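Side-chain contacts in peptidase M16 C-terminal domain-containing protein (Enterococcus faecalis, PDB 3D3Y), which is of unknown function but is related to the M16 metallopeptidases and probably binds a metal ion: residues 345-348 with 349-353; 398-401 with 402-406; 64-67 with 68-72; 113-116 with 117-121; 374-377 with 378-382. All blocks are in the same frame, centred on the assembly; numbering follows the deposited sequence.

Interaction 1 (345-348 with 349-353); sequences IREL and EIEQT
Ile345 and Ile350 press together across the first turn of helix 347-364, with CG2 of Ile345 3.5 Å from CG1 of Ile350. That is closer than two such carbons normally settle, and the branched chains meet at about a right angle. Beside them Arg346, the N-cap residue, donates its backbone N-H to OE1 of Glu349, 2.7 Å from N, nearly straight (168°) and on the anti lone pair of that oxygen. Glu349, third in the helix, is long enough to reach back to the cap N-H, its CG lying beside its own backbone N (chi1 -72°); its OE2 forms a salt bridge with Lys289. The outer side is looser. CG of Leu348 rests 3.6 Å from OE1 of Gln352, and OE1 of Glu347 stays 4.4 Å from OE2 of Glu351, a like-charged pair that solvent probably makes tolerable. Ile345 just before the cap and Ile350, fourth residue of the helix, form a hydrophobic staple, and Glu349 supplies one half of a capping-box pattern, both typical of helix N-termini.

Interaction 2 (398-401 with 402-406); sequences VTIP and EIQEV
A capping box ties Thr399 to Glu402 at the start of helix 400-409, each side chain accepting from the other's backbone. Thr399 N gives a hydrogen bond to OE1 of Glu402 at 3.1 Å, meeting the oxygen from above the carboxylate plane, 42° out of it. The return bond, from Glu402 N to OG1 of Thr399, is weak at 3.4 Å. Threonine suits the N-cap because a chi1 of 68° sets OG1 between its own backbone N and carbonyl carbon, facing a first-turn N-H that has no earlier helical carbonyl to use. Glutamate suits the third helical position, where its extended chain reaches back and its charge should be favoured by the helix dipole. Pro401, lacking an N-H, costs the first turn nothing, and its O still accepts from Glu405 N at 3.0 Å.

The apolar side is a hydrophobic staple: CG1 of Val398 lies 3.7 Å from CG1 of Ile403, the two chains crossing at about a right angle. On another side CG2 of Ile400 touches OE1 of Gln404 at 3.6 Å, while NE2 of Gln404 bonds to the carbonyl of Arg341. Ile403 and Val406 pack on helix 272-284, Ile400 leans on Glu347 and Ile350 of helix 347-364, and Lys354 of that helix binds the carbonyl of Val398.

Interaction 3 (64-67 with 68-72); sequences SERL and AELYG
Arg66 and Glu69 form a salt bridge one turn apart on helix 60-69, NH1 of Arg66 lying 2.8 Å from OE1 of Glu69. The arginine leaves the helix with CG opposite its backbone N and then bends at chi2 (50°), a kink that turns the guanidinium toward the C-terminal end. Glu69, extended beyond CG, comes across it at about a right angle, the two planes 67° apart. Its OE1 offers the anti lone pair at the guanidinium edge but is tilted from that plane, and the N-H...O bond is bent (136°). Over one guanidinium face sits CD2 of Leu70, 3.8 Å from CZ of Arg66; a long, flat cation suits a place with a carboxylate at its rim and a leucine methyl above its centre. Here the helix ends in the pattern of a Schellman motif: Gly72 N reaches Leu67 O at 3.1 Å and Tyr71 N reaches Ala68 O at 3.0 Å, both weak bonds. Tyr71 takes the positive phi of the turn, and Gly72, also at positive phi, is a residue type at ease there. The Tyr71 hydroxyl bonds to Glu108 of helix 105-118, whose Phe112 touches Leu67 and Arg66.

Interaction 4 (113-116 with 117-121); sequences LKEI and IFAPN
The ring of Phe118 has the backbone oxygen of Lys114 at its edge, in the plane of the ring, with Phe118 CD2 3.5 Å from Lys114 O. One face is covered by CG2 of the adjoining Ile117, 3.5 Å above the plane and offset toward the rim, and Phe223 meets the ring edge-to-face. The aliphatic stem of Lys114 crosses the phenylalanine at about a right angle, its CG 4.1 Å from CD2 of Phe118. Lysine suits this place because the first part of its chain can touch the ring while the extended remainder carries the amine onward.

On another side Glu115 bends at chi2 (-67°), bringing OE1 to 3.6 Å from CB of Ala119. A water donates to OE1 of Glu115 at 2.6 Å and to Ala119 O at 2.9 Å, bridging side chain and backbone, and Asn56 ND2 gives OE1 a further hydrogen bond. The small methyl of Ala119 fits beside this bridge. Ala119 N still bonds to Glu115 O at 2.9 Å. The arrangement is that of a helix C-terminus followed by proline, Pro120, which cannot continue the N-H pattern, on a helix whose Leu113 and Ile117 pack on strands 24-34 and 85-95 of the mixed six-stranded sheet.

Interaction 5 (374-377 with 378-382); sequences KEYL and NELMP
Leu380 leans back over the last turn of helix 368-380 onto the ring of Tyr376. Its CB lies 3.4 Å from the backbone oxygen of Leu377, and CG, turned beside its own backbone N (chi1 -58°), comes as near to the oxygen of Tyr376. At the tip the methyls divide: CD1 is 3.6 Å from CE2 of Tyr376 and meets the ring obliquely, while CD2 approaches the same CE2 at 4.1 Å. CD1 also comes within 4.3 Å of CD2 of Leu377, so one methyl bridges an aromatic and an aliphatic neighbour. Leucine suits this place because its branched apolar end puts one methyl between the ring and Leu377 and the other by the ring as well.

Tyr376 points its CG opposite its backbone N and carries the ring to the N-terminal sheet, where its hydroxyl bonds to Asn32, Arg30 makes a cation-pi contact and Trp87 meets it edge-to-face. On another flank of the helix, ND2 of Asn378 gives a hydrogen bond to a water at 3.0 Å. That water in turn donates to Lys374 O, which also accepts from Asn378 N at 2.9 Å. Asparagine, short and polar, can thus reach water beside its own helix. The contact divides by chemistry: leucine methyls pack against a tyrosine whose hydroxyl is held by Asn32, while elsewhere a shared water supplements the helical bond to a carbonyl.

How the interactions relate
Interactions 1 and 2 are helix beginnings that touch each other, Ile350 CD1 lying 3.5 Å from Ile400 CG1, and both lean on helix 272-284. Interactions 3, 4 and 5 are helix ends. Interactions 3 and 4 are neighbours, with centres about 16 Å apart, and both involve helix 105-118, but they lie 51 to 53 Å between centres from interactions 1 and 2. Interactions 1 and 3 are surface contacts rich in charged side chains; interactions 2, 4 and 5 are partly buried. Carboxylates fold back to backbone N-H groups at the beginnings, whereas at the ends side chains pair with each other or share a water with the backbone. Interaction 5, nearest the chain's centre, packs against the N-terminal sheet.

Interaction 1 (345-348 with 349-353)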
loop_
_atom_site.group_PDB
_atom_site.type_symbol
_atom_site.label_atom_id
_atom_site.label_comp_id
_atom_site.label_asym_id
_atom_site.label_seq_id
_atom_site.Cartn_x
_atom_site.Cartn_y
_atom_site.Cartn_z
ATOM N N ILE A 345 -2.368 19.466 25.864
ATOM C CA ILE A 345 -3.367 18.788 25.010
ATOM C C ILE A 345 -4.742 18.888 25.654
ATOM O O ILE A 345 -4.941 18.464 26.793
ATOM C CB ILE A 345 -3.000 17.290 24.788
ATOM C CG1 ILE A 345 -1.604 17.172 24.178
ATOM C CG2 ILE A 345 -3.994 16.613 23.864
ATOM C CD1 ILE A 345 -1.031 15.761 24.183
ATOM N N ARG A 346 -5.686 19.471 24.928
ATOM C CA ARG A 346 -7.011 19.704 25.474
ATOM C C ARG A 346 -7.825 18.431 25.389
ATOM O O ARG A 346 -7.603 17.614 24.497
ATOM C CB ARG A 346 -7.715 20.793 24.667
ATOM C CG ARG A 346 -6.997 22.144 24.695
ATOM C CD ARG A 346 -7.554 23.100 23.632
ATOM N NE ARG A 346 -9.013 22.990 23.439
ATOM C CZ ARG A 346 -9.951 23.248 24.361
ATOM N NH1 ARG A 346 -11.238 23.105 24.039
ATOM N NH2 ARG A 346 -9.622 23.628 25.601
ATOM N N GLU A 347 -8.799 18.293 26.283
ATOM C CA GLU A 347 -9.684 17.137 26.251
ATOM C C GLU A 347 -10.375 16.956 24.913
ATOM O O GLU A 347 -10.500 15.846 24.435
ATOM C CB GLU A 347 -10.703 17.187 27.381
ATOM C CG GLU A 347 -10.170 16.565 28.682
ATOM C CD GLU A 347 -9.351 15.272 28.458
ATOM O OE1 GLU A 347 -9.841 14.362 27.723
ATOM O OE2 GLU A 347 -8.223 15.183 29.022
ATOM N N LEU A 348 -10.790 18.049 24.292
ATOM C CA LEU A 348 -11.511 17.948 23.037
ATOM C C LEU A 348 -10.590 17.458 21.910
ATOM O O LEU A 348 -11.005 16.653 21.087
ATOM C CB LEU A 348 -12.200 19.278 22.684
ATOM C CG LEU A 348 -13.065 19.234 21.417
ATOM C CD1 LEU A 348 -14.335 18.355 21.610
ATOM C CD2 LEU A 348 -13.441 20.649 20.929
ATOM N N GLU A 349 -9.341 17.930 21.878
ATOM C CA GLU A 349 -8.353 17.390 20.934
ATOM C C GLU A 349 -8.298 15.846 20.949
ATOM O O GLU A 349 -8.402 15.209 19.903
ATOM C CB GLU A 349 -6.955 17.971 21.206
ATOM C CG GLU A 349 -6.836 19.433 20.806
ATOM C CD GLU A 349 -5.486 20.001 21.139
ATOM O OE1 GLU A 349 -5.060 19.899 22.301
ATOM O OE2 GLU A 349 -4.863 20.580 20.245
ATOM N N ILE A 350 -8.150 15.258 22.130
ATOM C CA ILE A 350 -8.015 13.788 22.250
ATOM C C ILE A 350 -9.326 13.095 21.921
ATOM O O ILE A 350 -9.320 12.091 21.202
ATOM C CB ILE A 350 -7.595 13.340 23.664
ATOM C CG1 ILE A 350 -6.368 14.083 24.134
ATOM C CG2 ILE A 350 -7.237 11.845 23.707
ATOM C CD1 ILE A 350 -6.429 14.311 25.602
ATOM N N GLU A 351 -10.429 13.627 22.453
ATOM C CA GLU A 351 -11.754 13.024 22.314
ATOM C C GLU A 351 -12.160 13.012 20.836
ATOM O O GLU A 351 -12.614 11.987 20.317
ATOM C CB GLU A 351 -12.819 13.808 23.124
ATOM C CG GLU A 351 -12.749 13.657 24.671
ATOM C CD GLU A 351 -13.839 14.491 25.434
ATOM O OE1 GLU A 351 -14.477 15.412 24.833
ATOM O OE2 GLU A 351 -14.062 14.207 26.641
ATOM N N GLN A 352 -11.982 14.149 20.157
ATOM C CA GLN A 352 -12.263 14.209 18.725
ATOM C C GLN A 352 -11.386 13.275 17.906
ATOM O O GLN A 352 -11.858 12.649 16.978
ATOM C CB GLN A 352 -12.111 15.632 18.183
ATOM C CG GLN A 352 -13.310 16.497 18.424
ATOM C CD GLN A 352 -13.282 17.693 17.496
ATOM O OE1 GLN A 352 -12.760 18.745 17.862
ATOM N NE2 GLN A 352 -13.783 17.520 16.262
ATOM N N THR A 353 -10.110 13.175 18.265
ATOM C CA THR A 353 -9.196 12.248 17.579
ATOM C C THR A 353 -9.653 10.797 17.758
ATOM O O THR A 353 -9.740 10.062 16.778
ATOM C CB THR A 353 -7.754 12.439 18.061
ATOM O OG1 THR A 353 -7.369 13.795 17.787
ATOM C CG2 THR A 353 -6.801 11.452 17.383
#

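Interaction 2 (398-401 with 402-406)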
loop_
_atom_site.group_PDB
_atom_site.type_symbol
_atom_site.label_atom_id
_atom_site.label_comp_id
_atom_site.label_asym_id
_atom_site.label_seq_id
_atom_site.Cartn_x
_atom_site.Cartn_y
_atom_site.Cartn_z
ATOM N N VAL A 398 -6.027 5.153 25.298
ATOM C CA VAL A 398 -4.835 5.989 25.137
ATOM C C VAL A 398 -4.875 7.187 26.087
ATOM O O VAL A 398 -5.883 7.884 26.155
ATOM C CB VAL A 398 -4.591 6.449 23.664
ATOM C CG1 VAL A 398 -3.362 7.381 23.582
ATOM C CG2 VAL A 398 -4.411 5.230 22.725
ATOM N N THR A 399 -3.769 7.408 26.800
ATOM C CA THR A 399 -3.644 8.509 27.771
ATOM C C THR A 399 -2.696 9.599 27.275
ATOM O O THR A 399 -1.937 9.387 26.329
ATOM C CB THR A 399 -3.159 8.001 29.128
ATOM O OG1 THR A 399 -1.810 7.567 28.997
ATOM C CG2 THR A 399 -4.014 6.821 29.616
ATOM N N ILE A 400 -2.751 10.775 27.901
ATOM C CA ILE A 400 -1.869 11.876 27.525
ATOM C C ILE A 400 -0.397 11.516 27.715
ATOM O O ILE A 400 0.396 11.786 26.810
ATOM C CB ILE A 400 -2.262 13.195 28.220
ATOM C CG1 ILE A 400 -3.517 13.762 27.536
ATOM C CG2 ILE A 400 -1.125 14.242 28.172
ATOM C CD1 ILE A 400 -4.179 14.934 28.336
ATOM N N PRO A 401 -0.028 10.914 28.877
ATOM C CA PRO A 401 1.368 10.487 29.070
ATOM C C PRO A 401 1.875 9.562 27.950
ATOM O O PRO A 401 3.034 9.693 27.526
ATOM C CB PRO A 401 1.352 9.813 30.460
ATOM C CG PRO A 401 0.239 10.551 31.202
ATOM C CD PRO A 401 -0.825 10.713 30.101
ATOM N N GLU A 402 1.013 8.691 27.423
ATOM C CA GLU A 402 1.416 7.851 26.285
ATOM C C GLU A 402 1.659 8.651 25.016
ATOM O O GLU A 402 2.614 8.356 24.255
ATOM C CB GLU A 402 0.386 6.773 25.991
ATOM C CG GLU A 402 0.340 5.649 27.081
ATOM C CD GLU A 402 -0.839 4.696 26.863
ATOM O OE1 GLU A 402 -1.832 5.122 26.210
ATOM O OE2 GLU A 402 -0.786 3.532 27.331
ATOM N N ILE A 403 0.808 9.655 24.794
ATOM C CA ILE A 403 0.951 10.557 23.642
ATOM C C ILE A 403 2.235 11.376 23.735
ATOM O O ILE A 403 2.934 11.573 22.697
ATOM C CB ILE A 403 -0.297 11.483 23.512
ATOM C CG1 ILE A 403 -1.586 10.649 23.319
ATOM C CG2 ILE A 403 -0.088 12.531 22.373
ATOM C CD1 ILE A 403 -2.886 11.354 23.641
ATOM N N GLN A 404 2.543 11.863 24.948
ATOM C CA GLN A 404 3.759 12.632 25.214
ATOM C C GLN A 404 4.990 11.772 24.946
ATOM O O GLN A 404 5.990 12.246 24.367
ATOM C CB GLN A 404 3.831 13.102 26.684
ATOM C CG GLN A 404 2.792 14.110 27.134
ATOM C CD GLN A 404 2.945 14.453 28.609
ATOM O OE1 GLN A 404 2.222 13.910 29.457
ATOM N NE2 GLN A 404 3.880 15.339 28.926
ATOM N N GLU A 405 4.931 10.511 25.385
ATOM C CA GLU A 405 6.040 9.575 25.099
ATOM C C GLU A 405 6.269 9.335 23.571
ATOM O O GLU A 405 7.415 9.335 23.107
ATOM C CB GLU A 405 5.850 8.254 25.869
ATOM C CG GLU A 405 6.917 7.192 25.641
ATOM C CD GLU A 405 8.317 7.656 26.043
ATOM O OE1 GLU A 405 8.441 8.530 26.947
ATOM O OE2 GLU A 405 9.293 7.131 25.443
ATOM N N VAL A 406 5.202 9.123 22.810
ATOM C CA VAL A 406 5.297 9.011 21.347
ATOM C C VAL A 406 5.967 10.295 20.806
ATOM O O VAL A 406 6.906 10.235 20.001
ATOM C CB VAL A 406 3.883 8.794 20.701
ATOM C CG1 VAL A 406 3.892 9.053 19.175
ATOM C CG2 VAL A 406 3.394 7.370 21.016
#

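Interaction 3 (64-67 with 68-72)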
loop_
_atom_site.group_PDB
_atom_site.type_symbol
_atom_site.label_atom_id
_atom_site.label_comp_id
_atom_site.label_asym_id
_atom_site.label_seq_id
_atom_site.Cartn_x
_atom_site.Cartn_y
_atom_site.Cartn_z
ATOM N N SER A 64 -12.647 -9.609 -21.894
ATOM C CA SER A 64 -13.851 -9.118 -21.248
ATOM C C SER A 64 -15.097 -9.968 -21.588
ATOM O O SER A 64 -15.997 -10.127 -20.775
ATOM C CB SER A 64 -14.028 -7.620 -21.489
ATOM O OG SER A 64 -14.585 -7.398 -22.733
ATOM N N GLU A 65 -15.090 -10.593 -22.751
ATOM C CA GLU A 65 -16.107 -11.550 -23.133
ATOM C C GLU A 65 -16.044 -12.819 -22.252
ATOM O O GLU A 65 -17.074 -13.376 -21.893
ATOM C CB GLU A 65 -15.907 -11.869 -24.614
ATOM C CG GLU A 65 -16.525 -13.140 -25.234
ATOM C CD GLU A 65 -15.990 -13.351 -26.688
ATOM O OE1 GLU A 65 -15.951 -12.342 -27.460
ATOM O OE2 GLU A 65 -15.590 -14.491 -27.055
ATOM N N ARG A 66 -14.847 -13.277 -21.904
ATOM C CA ARG A 66 -14.725 -14.389 -20.957
ATOM C C ARG A 66 -15.262 -13.978 -19.563
ATOM O O ARG A 66 -16.013 -14.736 -18.917
ATOM C CB ARG A 66 -13.269 -14.826 -20.852
ATOM C CG ARG A 66 -13.024 -15.964 -19.873
ATOM C CD ARG A 66 -13.992 -17.146 -20.112
ATOM N NE ARG A 66 -13.652 -18.299 -19.259
ATOM C CZ ARG A 66 -14.497 -19.280 -18.946
ATOM N NH1 ARG A 66 -15.731 -19.269 -19.406
ATOM N NH2 ARG A 66 -14.097 -20.276 -18.179
ATOM N N LEU A 67 -14.897 -12.776 -19.109
ATOM C CA LEU A 67 -15.421 -12.250 -17.842
ATOM C C LEU A 67 -16.962 -12.227 -17.798
ATOM O O LEU A 67 -17.593 -12.518 -16.766
ATOM C CB LEU A 67 -14.834 -10.870 -17.529
ATOM C CG LEU A 67 -13.329 -10.886 -17.234
ATOM C CD1 LEU A 67 -12.826 -9.442 -17.202
ATOM C CD2 LEU A 67 -13.066 -11.624 -15.895
ATOM N N ALA A 68 -17.552 -11.955 -18.949
ATOM C CA ALA A 68 -18.998 -11.910 -19.092
ATOM C C ALA A 68 -19.554 -13.329 -19.052
ATOM O O ALA A 68 -20.571 -13.581 -18.405
ATOM C CB ALA A 68 -19.341 -11.234 -20.395
ATOM N N GLU A 69 -18.866 -14.279 -19.702
ATOM C CA GLU A 69 -19.234 -15.688 -19.618
ATOM C C GLU A 69 -19.217 -16.140 -18.182
ATOM O O GLU A 69 -20.039 -17.003 -17.790
ATOM C CB GLU A 69 -18.247 -16.586 -20.378
ATOM C CG GLU A 69 -18.477 -16.739 -21.859
ATOM C CD GLU A 69 -17.333 -17.516 -22.530
ATOM O OE1 GLU A 69 -16.629 -18.329 -21.863
ATOM O OE2 GLU A 69 -17.126 -17.275 -23.736
ATOM N N LEU A 70 -18.278 -15.573 -17.403
ATOM C CA LEU A 70 -18.161 -15.899 -15.990
ATOM C C LEU A 70 -19.169 -15.112 -15.150
ATOM O O LEU A 70 -18.883 -14.700 -14.012
ATOM C CB LEU A 70 -16.731 -15.659 -15.484
ATOM C CG LEU A 70 -15.646 -16.546 -16.131
ATOM C CD1 LEU A 70 -14.237 -15.949 -15.922
ATOM C CD2 LEU A 70 -15.714 -18.019 -15.601
ATOM N N TYR A 71 -20.359 -14.908 -15.706
ATOM C CA TYR A 71 -21.475 -14.314 -14.956
ATOM C C TYR A 71 -21.154 -12.849 -14.549
ATOM O O TYR A 71 -21.592 -12.362 -13.500
ATOM C CB TYR A 71 -21.870 -15.253 -13.779
ATOM C CG TYR A 71 -21.745 -16.760 -14.132
ATOM C CD1 TYR A 71 -22.747 -17.433 -14.860
ATOM C CD2 TYR A 71 -20.624 -17.499 -13.741
ATOM C CE1 TYR A 71 -22.622 -18.819 -15.206
ATOM C CE2 TYR A 71 -20.481 -18.874 -14.079
ATOM C CZ TYR A 71 -21.483 -19.526 -14.813
ATOM O OH TYR A 71 -21.330 -20.881 -15.135
ATOM N N GLY A 72 -20.393 -12.146 -15.395
ATOM C CA GLY A 72 -20.093 -10.721 -15.176
ATOM C C GLY A 72 -19.110 -10.503 -14.021
ATOM O O GLY A 72 -19.347 -9.658 -13.156
#

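Interaction 4 (113-116 with 117-121)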
loop_
_atom_site.group_PDB
_atom_site.type_symbol
_atom_site.label_atom_id
_atom_site.label_comp_id
_atom_site.label_asym_id
_atom_site.label_seq_id
_atom_site.Cartn_x
_atom_site.Cartn_y
_atom_site.Cartn_z
ATOM N N LEU A 113 -8.220 -17.953 -13.667
ATOM C CA LEU A 113 -6.947 -17.692 -13.005
ATOM C C LEU A 113 -5.793 -18.511 -13.587
ATOM O O LEU A 113 -4.671 -18.001 -13.759
ATOM C CB LEU A 113 -7.043 -17.904 -11.495
ATOM C CG LEU A 113 -8.009 -16.998 -10.718
ATOM C CD1 LEU A 113 -8.129 -17.558 -9.332
ATOM C CD2 LEU A 113 -7.484 -15.552 -10.729
ATOM N N LYS A 114 -6.035 -19.794 -13.868
ATOM C CA LYS A 114 -4.963 -20.621 -14.401
ATOM C C LYS A 114 -4.471 -20.044 -15.738
ATOM O O LYS A 114 -3.238 -20.068 -16.035
ATOM C CB LYS A 114 -5.442 -22.070 -14.582
ATOM C CG LYS A 114 -4.358 -23.025 -15.001
ATOM C CD LYS A 114 -4.895 -24.438 -15.170
ATOM C CE LYS A 114 -3.720 -25.404 -15.332
ATOM N NZ LYS A 114 -4.107 -26.758 -15.854
ATOM N N GLU A 115 -5.434 -19.584 -16.555
ATOM C CA GLU A 115 -5.138 -18.962 -17.857
ATOM C C GLU A 115 -4.303 -17.711 -17.669
ATOM O O GLU A 115 -3.209 -17.563 -18.275
ATOM C CB GLU A 115 -6.426 -18.648 -18.639
ATOM C CG GLU A 115 -7.145 -19.903 -19.240
ATOM C CD GLU A 115 -6.330 -20.591 -20.366
ATOM O OE1 GLU A 115 -5.491 -19.930 -21.035
ATOM O OE2 GLU A 115 -6.523 -21.813 -20.576
ATOM N N ILE A 116 -4.791 -16.820 -16.812
ATOM C CA ILE A 116 -4.066 -15.568 -16.523
ATOM C C ILE A 116 -2.632 -15.794 -15.994
ATOM O O ILE A 116 -1.674 -15.170 -16.455
ATOM C CB ILE A 116 -4.859 -14.689 -15.545
ATOM C CG1 ILE A 116 -6.183 -14.230 -16.204
ATOM C CG2 ILE A 116 -3.974 -13.498 -15.035
ATOM C CD1 ILE A 116 -6.010 -13.522 -17.579
ATOM N N ILE A 117 -2.503 -16.705 -15.032
ATOM C CA ILE A 117 -1.225 -16.892 -14.334
ATOM C C ILE A 117 -0.207 -17.735 -15.094
ATOM O O ILE A 117 0.985 -17.379 -15.154
ATOM C CB ILE A 117 -1.460 -17.453 -12.922
ATOM C CG1 ILE A 117 -2.265 -16.427 -12.101
ATOM C CG2 ILE A 117 -0.136 -17.813 -12.253
ATOM C CD1 ILE A 117 -2.703 -16.984 -10.738
ATOM N N PHE A 118 -0.681 -18.821 -15.699
ATOM C CA PHE A 118 0.190 -19.785 -16.354
ATOM C C PHE A 118 0.199 -19.727 -17.878
ATOM O O PHE A 118 1.010 -20.392 -18.521
ATOM C CB PHE A 118 -0.183 -21.182 -15.859
ATOM C CG PHE A 118 0.019 -21.358 -14.379
ATOM C CD1 PHE A 118 1.266 -21.720 -13.882
ATOM C CD2 PHE A 118 -1.030 -21.142 -13.483
ATOM C CE1 PHE A 118 1.467 -21.871 -12.512
ATOM C CE2 PHE A 118 -0.838 -21.288 -12.109
ATOM C CZ PHE A 118 0.430 -21.645 -11.628
ATOM N N ALA A 119 -0.707 -18.954 -18.466
ATOM C CA ALA A 119 -0.719 -18.823 -19.923
ATOM C C ALA A 119 -0.759 -17.356 -20.310
ATOM O O ALA A 119 -1.682 -16.921 -20.987
ATOM C CB ALA A 119 -1.896 -19.623 -20.578
ATOM N N PRO A 120 0.259 -16.586 -19.880
ATOM C CA PRO A 120 0.293 -15.181 -20.269
ATOM C C PRO A 120 0.612 -15.069 -21.754
ATOM O O PRO A 120 0.977 -16.069 -22.392
ATOM C CB PRO A 120 1.447 -14.637 -19.437
ATOM C CG PRO A 120 2.361 -15.799 -19.283
ATOM C CD PRO A 120 1.416 -16.919 -19.008
ATOM N N ASN A 121 0.496 -13.862 -22.284
ATOM C CA ASN A 121 0.635 -13.628 -23.708
ATOM C C ASN A 121 2.119 -13.486 -24.083
ATOM O O ASN A 121 2.589 -12.408 -24.455
ATOM C CB ASN A 121 -0.179 -12.389 -24.105
ATOM C CG ASN A 121 -0.389 -12.287 -25.612
ATOM O OD1 ASN A 121 -0.019 -13.192 -26.368
ATOM N ND2 ASN A 121 -0.990 -11.165 -26.058
HETATM O O HOH W 1 -4.404 -17.635 -21.626
#

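Interaction 5 (374-377 with 378-382)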
loop_
_atom_site.group_PDB
_atom_site.type_symbol
_atom_site.label_atom_id
_atom_site.label_comp_id
_atom_site.label_asym_id
_atom_site.label_seq_id
_atom_site.Cartn_x
_atom_site.Cartn_y
_atom_site.Cartn_z
ATOM N N LYS A 374 -7.143 -7.546 6.371
ATOM C CA LYS A 374 -6.975 -7.944 7.772
ATOM C C LYS A 374 -6.516 -9.398 7.849
ATOM O O LYS A 374 -5.614 -9.717 8.614
ATOM C CB LYS A 374 -8.278 -7.763 8.580
ATOM C CG LYS A 374 -8.673 -6.308 8.785
ATOM C CD LYS A 374 -9.928 -6.120 9.679
ATOM C CE LYS A 374 -10.209 -4.613 9.839
ATOM N NZ LYS A 374 -11.572 -4.301 10.385
ATOM N N GLU A 375 -7.141 -10.270 7.066
ATOM C CA GLU A 375 -6.770 -11.693 7.040
ATOM C C GLU A 375 -5.318 -11.881 6.598
ATOM O O GLU A 375 -4.585 -12.691 7.166
ATOM C CB GLU A 375 -7.699 -12.499 6.122
ATOM C CG GLU A 375 -9.131 -12.651 6.635
ATOM C CD GLU A 375 -9.263 -13.640 7.792
ATOM O OE1 GLU A 375 -8.280 -14.346 8.121
ATOM O OE2 GLU A 375 -10.369 -13.714 8.377
ATOM N N TYR A 376 -4.902 -11.118 5.589
ATOM C CA TYR A 376 -3.534 -11.211 5.129
ATOM C C TYR A 376 -2.538 -10.792 6.208
ATOM O O TYR A 376 -1.591 -11.533 6.502
ATOM C CB TYR A 376 -3.339 -10.435 3.828
ATOM C CG TYR A 376 -2.063 -10.814 3.118
ATOM C CD1 TYR A 376 -1.976 -11.988 2.396
ATOM C CD2 TYR A 376 -0.937 -9.992 3.180
ATOM C CE1 TYR A 376 -0.797 -12.356 1.746
ATOM C CE2 TYR A 376 0.248 -10.346 2.536
ATOM C CZ TYR A 376 0.306 -11.521 1.805
ATOM O OH TYR A 376 1.468 -11.853 1.143
ATOM N N LEU A 377 -2.756 -9.632 6.828
ATOM C CA LEU A 377 -1.860 -9.185 7.895
ATOM C C LEU A 377 -1.795 -10.195 8.997
ATOM O O LEU A 377 -0.715 -10.510 9.483
ATOM C CB LEU A 377 -2.253 -7.821 8.486
ATOM C CG LEU A 377 -2.147 -6.630 7.536
ATOM C CD1 LEU A 377 -2.438 -5.339 8.299
ATOM C CD2 LEU A 377 -0.767 -6.584 6.844
ATOM N N ASN A 378 -2.965 -10.681 9.399
ATOM C CA ASN A 378 -3.112 -11.733 10.393
ATOM C C ASN A 378 -2.296 -12.982 10.099
ATOM O O ASN A 378 -1.734 -13.599 11.006
ATOM C CB ASN A 378 -4.561 -12.148 10.392
ATOM C CG ASN A 378 -5.123 -12.168 11.732
ATOM O OD1 ASN A 378 -4.910 -13.125 12.468
ATOM N ND2 ASN A 378 -5.845 -11.092 12.103
ATOM N N GLU A 379 -2.280 -13.358 8.828
ATOM C CA GLU A 379 -1.521 -14.494 8.338
ATOM C C GLU A 379 -0.029 -14.232 8.504
ATOM O O GLU A 379 0.697 -15.084 8.977
ATOM C CB GLU A 379 -1.855 -14.749 6.863
ATOM C CG GLU A 379 -0.961 -15.768 6.160
ATOM C CD GLU A 379 -1.079 -17.164 6.752
ATOM O OE1 GLU A 379 -2.099 -17.457 7.424
ATOM O OE2 GLU A 379 -0.139 -17.972 6.532
ATOM N N LEU A 380 0.411 -13.037 8.132
ATOM C CA LEU A 380 1.803 -12.638 8.330
ATOM C C LEU A 380 2.202 -12.593 9.803
ATOM O O LEU A 380 3.200 -13.189 10.216
ATOM C CB LEU A 380 2.060 -11.280 7.673
ATOM C CG LEU A 380 1.761 -11.215 6.178
ATOM C CD1 LEU A 380 1.810 -9.790 5.687
ATOM C CD2 LEU A 380 2.714 -12.076 5.370
HETATM N N MSE A 381 1.400 -11.912 10.610
HETATM C CA MSE A 381 1.768 -11.677 11.988
HETATM C C MSE A 381 0.699 -12.131 12.930
HETATM O O MSE A 381 -0.100 -11.315 13.415
HETATM C CB MSE A 381 2.062 -10.209 12.190
HETATM C CG MSE A 381 3.120 -9.715 11.263
HETATM SE SE MSE A 381 3.329 -7.861 11.611
HETATM C CE MSE A 381 2.197 -7.062 10.304
ATOM N N PRO A 382 0.710 -13.438 13.228
ATOM C CA PRO A 382 -0.372 -14.157 13.890
ATOM C C PRO A 382 -0.707 -13.660 15.278
ATOM O O PRO A 382 -1.802 -13.907 15.769
ATOM C CB PRO A 382 0.158 -15.601 13.975
ATOM C CG PRO A 382 1.215 -15.685 12.947
ATOM C CD PRO A 382 1.845 -14.330 12.936
HETATM O O HOH W 2 -6.310 -8.236 11.363
#